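Local coordinates for hypothetical protein (Sus scrofa, PDB 3WOC) that is a prostate-derived, heparin-binding glycoprotein of boar sperm with a jacalin-like lectin fold, and probably acts as a lectin linked to sperm capacitation, at residues A[23-28]-A[41-46]; A[62-67]-A[86-91]. All coordinates share one frame; numbering follows the deposited sequence.

Interaction 1 (A[23-28]-A[41-46])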
loop_
_atom_site.group_PDB
_atom_site.type_symbol
_atom_site.label_atom_id
_atom_site.label_comp_id
_atom_site.label_asym_id
_atom_site.label_seq_id
_atom_site.Cartn_x
_atom_site.Cartn_y
_atom_site.Cartn_z
ATOM N N GLY A 23 8.773 11.275 5.622
ATOM C CA GLY A 23 8.191 9.946 5.519
ATOM C C GLY A 23 6.712 10.001 5.206
ATOM O O GLY A 23 6.161 11.078 4.957
ATOM N N ILE A 24 6.079 8.831 5.225
ATOM C CA ILE A 24 4.670 8.677 4.863
ATOM C C ILE A 24 3.757 9.457 5.808
ATOM O O ILE A 24 3.822 9.293 7.030
ATOM C CB ILE A 24 4.257 7.178 4.815
ATOM C CG1 ILE A 24 5.124 6.423 3.797
ATOM C CG2 ILE A 24 2.754 7.027 4.523
ATOM C CD1 ILE A 24 4.798 4.943 3.649
ATOM N N THR A 25 2.917 10.305 5.222
ATOM C CA THR A 25 1.982 11.145 5.968
ATOM C C THR A 25 0.528 10.801 5.633
ATOM O O THR A 25 -0.404 11.300 6.267
ATOM C CB THR A 25 2.227 12.646 5.682
ATOM O OG1 THR A 25 2.149 12.884 4.271
ATOM C CG2 THR A 25 3.596 13.080 6.193
ATOM N N GLY A 26 0.346 9.947 4.631
ATOM C CA GLY A 26 -0.980 9.546 4.185
ATOM C C GLY A 26 -0.942 8.405 3.191
ATOM O O GLY A 26 0.105 8.093 2.619
ATOM N N ILE A 27 -2.100 7.787 2.982
ATOM C CA ILE A 27 -2.217 6.638 2.092
ATOM C C ILE A 27 -3.556 6.682 1.350
ATOM O O ILE A 27 -4.605 6.916 1.951
ATOM C CB ILE A 27 -2.037 5.303 2.879
ATOM C CG1 ILE A 27 -1.275 4.252 2.051
ATOM C CG2 ILE A 27 -3.364 4.810 3.448
ATOM C CD1 ILE A 27 -2.069 3.566 0.940
ATOM N N ARG A 28 -3.502 6.470 0.039
ATOM C CA ARG A 28 -4.690 6.496 -0.803
ATOM C C ARG A 28 -4.889 5.147 -1.490
ATOM O O ARG A 28 -4.028 4.691 -2.243
ATOM C CB ARG A 28 -4.580 7.619 -1.837
ATOM C CG ARG A 28 -5.886 8.002 -2.512
ATOM C CD ARG A 28 -5.673 9.174 -3.461
ATOM N NE ARG A 28 -5.654 10.458 -2.766
ATOM C CZ ARG A 28 -5.227 11.599 -3.297
ATOM N NH1 ARG A 28 -4.760 11.634 -4.540
ATOM N NH2 ARG A 28 -5.260 12.713 -2.578
ATOM N N GLN A 41 -1.650 4.979 -3.641
ATOM C CA GLN A 41 -0.902 6.215 -3.723
ATOM C C GLN A 41 -0.454 6.560 -2.308
ATOM O O GLN A 41 -1.218 6.423 -1.350
ATOM C CB GLN A 41 -1.774 7.321 -4.316
ATOM C CG GLN A 41 -1.002 8.377 -5.086
ATOM C CD GLN A 41 -1.895 9.279 -5.932
ATOM O OE1 GLN A 41 -3.098 9.047 -6.065
ATOM N NE2 GLN A 41 -1.301 10.315 -6.509
ATOM N N VAL A 42 0.796 6.983 -2.180
ATOM C CA VAL A 42 1.372 7.300 -0.880
ATOM C C VAL A 42 1.823 8.762 -0.852
ATOM O O VAL A 42 2.430 9.246 -1.804
ATOM C CB VAL A 42 2.522 6.303 -0.515
ATOM C CG1 VAL A 42 3.457 6.084 -1.688
ATOM C CG2 VAL A 42 3.295 6.746 0.720
ATOM N N ARG A 43 1.497 9.467 0.228
ATOM C CA ARG A 43 1.912 10.864 0.375
ATOM C C ARG A 43 3.156 10.997 1.241
ATOM O O ARG A 43 3.171 10.563 2.393
ATOM C CB ARG A 43 0.781 11.725 0.939
ATOM C CG ARG A 43 1.019 13.227 0.796
ATOM C CD ARG A 43 -0.112 14.030 1.405
ATOM N NE ARG A 43 -0.257 13.765 2.835
ATOM C CZ ARG A 43 -1.047 14.451 3.657
ATOM N NH1 ARG A 43 -1.773 15.464 3.200
ATOM N NH2 ARG A 43 -1.101 14.126 4.944
ATOM N N TYR A 44 4.196 11.594 0.663
ATOM C CA TYR A 44 5.438 11.884 1.373
ATOM C C TYR A 44 5.499 13.386 1.627
ATOM O O TYR A 44 5.570 14.181 0.685
ATOM C CB TYR A 44 6.655 11.440 0.553
ATOM C CG TYR A 44 6.673 9.975 0.170
ATOM C CD1 TYR A 44 7.070 8.998 1.082
ATOM C CD2 TYR A 44 6.315 9.569 -1.113
ATOM C CE1 TYR A 44 7.097 7.652 0.731
ATOM C CE2 TYR A 44 6.340 8.227 -1.477
ATOM C CZ TYR A 44 6.732 7.273 -0.551
ATOM O OH TYR A 44 6.757 5.941 -0.907
ATOM N N GLY A 45 5.465 13.768 2.901
ATOM C CA GLY A 45 5.323 15.171 3.280
ATOM C C GLY A 45 3.946 15.673 2.890
ATOM O O GLY A 45 2.941 15.283 3.489
ATOM N N SER A 46 3.905 16.531 1.874
ATOM C CA SER A 46 2.642 17.009 1.311
ATOM C C SER A 46 2.454 16.551 -0.137
ATOM O O SER A 46 1.405 16.798 -0.741
ATOM C CB SER A 46 2.546 18.535 1.415
ATOM O OG SER A 46 3.693 19.162 0.868
#
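I24 to R28 pair with Q41 to Y44 as the two middle strands of one antiparallel sheet. They are part of the hairpin of strands 24-31 and 37-44 in a jacalin-like beta-prism. At R28 and Q41 the backbone pairing is two-way: R28 N lies 2.7 Å from Q41 O, and Q41 N returns to R28 O. Further along, T25 N bonds to R43 O. On the inner face CG1 of I24 touches CG2 of V42 at 3.6 Å, the side chains crossing at about a right angle. The same V42 methyl sits over one face of the Y44 ring, toward its rim. The face of R28, Q41 and R43 carries the charged and amide groups, with W48 packed on them. R28 NE forms a salt bridge with E61 and Q41 NE2 bonds to S49 O; R28 NH1 to Q41 OE1 is weak. R43 grips T25 side-on: NE bonds to T25 OG1 (2.9 Å) and NH2, from above the carbonyl plane, to T25 O (3.2 Å). T25 OG1, between backbone N and carbonyl carbon (chi1 56°), gives its own proton to G45 O at 2.6 Å. It thus ties the R43 guanidinium to the turn after strand 37-44.

Interaction 2 (A[62-67]-A[86-91]); sequences LILHPG and LITNQG
L62 meets L86 through methyl groups alone, CD2 to CD1 at 3.9 Å. The two side chains run past one another, pointing opposite ways. F96 touches both leucines, and I27 packs on them from strand 24-31. L64 follows, with its CD1 4.0 Å from CG2 of T88. T88 turns this methyl to the leucine, while its OG1 bonds to R92 N and E68 OE2. The fold explains the lack of strand pairing here. Strands 58-63 and 81-88 belong to two different sheets of the beta-prism, and their side chains pack between the two sheets. The CA atoms of L62 and L86 are 8.7 Å apart, and no hydrogen bond joins the segments. At H65 the contact reaches the surface. The edge of its ring, at CD2, lies 3.6 Å from Q90 NE2, and the ring and amide planes are 24° apart. H65 N bonds to E68 OE1. Past P66, the backbone of G67 runs by the Q90 amide, its C 4.1 Å from OE1. Q90 itself sits in a type I turn from T88 to G91, closed by G91 N to T88 O at 3.2 Å.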
loop_
_atom_site.group_PDB
_atom_site.type_symbol
_atom_site.label_atom_id
_atom_site.label_comp_id
_atom_site.label_asym_id
_atom_site.label_seq_id
_atom_site.Cartn_x
_atom_site.Cartn_y
_atom_site.Cartn_z
ATOM N N LEU A 62 -6.405 7.220 4.331
ATOM C CA LEU A 62 -6.043 7.366 5.731
ATOM C C LEU A 62 -5.025 8.490 5.802
ATOM O O LEU A 62 -3.941 8.391 5.226
ATOM C CB LEU A 62 -5.459 6.072 6.310
ATOM C CG LEU A 62 -4.809 6.144 7.703
ATOM C CD1 LEU A 62 -5.823 6.445 8.809
ATOM C CD2 LEU A 62 -4.040 4.867 8.017
ATOM N N ILE A 63 -5.387 9.569 6.487
ATOM C CA ILE A 63 -4.478 10.692 6.667
ATOM C C ILE A 63 -3.855 10.607 8.055
ATOM O O ILE A 63 -4.555 10.620 9.071
ATOM C CB ILE A 63 -5.172 12.065 6.423
ATOM C CG1 ILE A 63 -5.841 12.108 5.036
ATOM C CG2 ILE A 63 -4.182 13.219 6.600
ATOM C CD1 ILE A 63 -4.912 11.828 3.846
ATOM N N LEU A 64 -2.531 10.494 8.079
ATOM C CA LEU A 64 -1.788 10.325 9.318
ATOM C C LEU A 64 -1.603 11.652 10.050
ATOM O O LEU A 64 -1.284 12.672 9.430
ATOM C CB LEU A 64 -0.432 9.667 9.036
ATOM C CG LEU A 64 -0.255 8.141 9.153
ATOM C CD1 LEU A 64 -1.565 7.362 9.171
ATOM C CD2 LEU A 64 0.667 7.625 8.055
ATOM N N HIS A 65 -1.822 11.626 11.364
ATOM C CA HIS A 65 -1.521 12.760 12.233
ATOM C C HIS A 65 -0.008 12.988 12.250
ATOM O O HIS A 65 0.756 12.052 11.999
ATOM C CB HIS A 65 -2.014 12.501 13.663
ATOM C CG HIS A 65 -3.472 12.176 13.763
ATOM N ND1 HIS A 65 -4.448 12.910 13.124
ATOM C CD2 HIS A 65 -4.121 11.210 14.456
ATOM C CE1 HIS A 65 -5.635 12.398 13.403
ATOM N NE2 HIS A 65 -5.463 11.367 14.212
ATOM N N PRO A 66 0.436 14.233 12.522
ATOM C CA PRO A 66 1.878 14.454 12.651
ATOM C C PRO A 66 2.448 13.590 13.775
ATOM O O PRO A 66 1.894 13.569 14.879
ATOM C CB PRO A 66 1.977 15.945 12.997
ATOM C CG PRO A 66 0.701 16.545 12.504
ATOM C CD PRO A 66 -0.330 15.483 12.704
ATOM N N GLY A 67 3.521 12.860 13.477
ATOM C CA GLY A 67 4.126 11.926 14.429
ATOM C C GLY A 67 3.488 10.543 14.437
ATOM O O GLY A 67 3.898 9.672 15.206
ATOM N N LEU A 86 -4.481 -1.007 7.763
ATOM C CA LEU A 86 -3.242 -0.421 8.251
ATOM C C LEU A 86 -3.410 -0.029 9.708
ATOM O O LEU A 86 -4.397 0.613 10.069
ATOM C CB LEU A 86 -2.899 0.822 7.433
ATOM C CG LEU A 86 -3.052 0.750 5.913
ATOM C CD1 LEU A 86 -3.286 2.133 5.370
ATOM C CD2 LEU A 86 -1.834 0.115 5.259
ATOM N N ILE A 87 -2.451 -0.414 10.545
ATOM C CA ILE A 87 -2.518 -0.075 11.962
ATOM C C ILE A 87 -1.393 0.903 12.338
ATOM O O ILE A 87 -0.255 0.758 11.888
ATOM C CB ILE A 87 -2.612 -1.355 12.885
ATOM C CG1 ILE A 87 -1.428 -1.492 13.846
ATOM C CG2 ILE A 87 -2.856 -2.636 12.068
ATOM C CD1 ILE A 87 -1.752 -1.057 15.259
ATOM N N THR A 88 -1.735 1.914 13.133
ATOM C CA THR A 88 -0.782 2.969 13.493
ATOM C C THR A 88 -0.191 2.779 14.888
ATOM O O THR A 88 -0.746 2.055 15.714
ATOM C CB THR A 88 -1.408 4.394 13.411
ATOM O OG1 THR A 88 -2.400 4.550 14.435
ATOM C CG2 THR A 88 -2.031 4.655 12.038
ATOM N N ASN A 89 0.935 3.449 15.132
ATOM C CA ASN A 89 1.566 3.512 16.455
ATOM C C ASN A 89 0.743 4.294 17.486
ATOM O O ASN A 89 1.089 4.330 18.672
ATOM C CB ASN A 89 2.992 4.087 16.349
ATOM C CG ASN A 89 3.027 5.548 15.883
ATOM O OD1 ASN A 89 4.023 6.238 16.085
ATOM N ND2 ASN A 89 1.955 6.015 15.258
ATOM N N GLN A 90 -0.339 4.913 17.017
ATOM C CA GLN A 90 -1.275 5.652 17.867
ATOM C C GLN A 90 -2.606 4.912 18.081
ATOM O O GLN A 90 -3.589 5.506 18.521
ATOM C CB GLN A 90 -1.526 7.050 17.288
ATOM C CG GLN A 90 -0.345 8.006 17.433
ATOM C CD GLN A 90 -0.684 9.444 17.067
ATOM O OE1 GLN A 90 0.210 10.264 16.857
ATOM N NE2 GLN A 90 -1.976 9.759 16.991
ATOM N N GLY A 91 -2.630 3.617 17.766
ATOM C CA GLY A 91 -3.790 2.758 18.033
ATOM C C GLY A 91 -4.925 2.810 17.023
ATOM O O GLY A 91 -5.954 2.159 17.209
#

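How the interactions relate
Interaction 1 lies within one sheet, whereas interaction 2 bridges two. They share a sheet: strand 24-31 of interaction 1 is the neighbour of strand 58-63 of interaction 2. T25 O with L64 N and I27 N with L62 O are probable hydrogen bonds of that pairing. I27 also packs by CG2 on CD1 of L86, so the hydrophobic side of the first sheet continues into interaction 2. In 23-28 with 41-46, I24, V42 and Y44 lie on one face and R28, Q41 and R43 on the other, and hydrogen bonds carry much of the contact. In 62-67 with 86-91 buried leucines give way along the chain to exposed loops, with packing and no hydrogen bond across the contact.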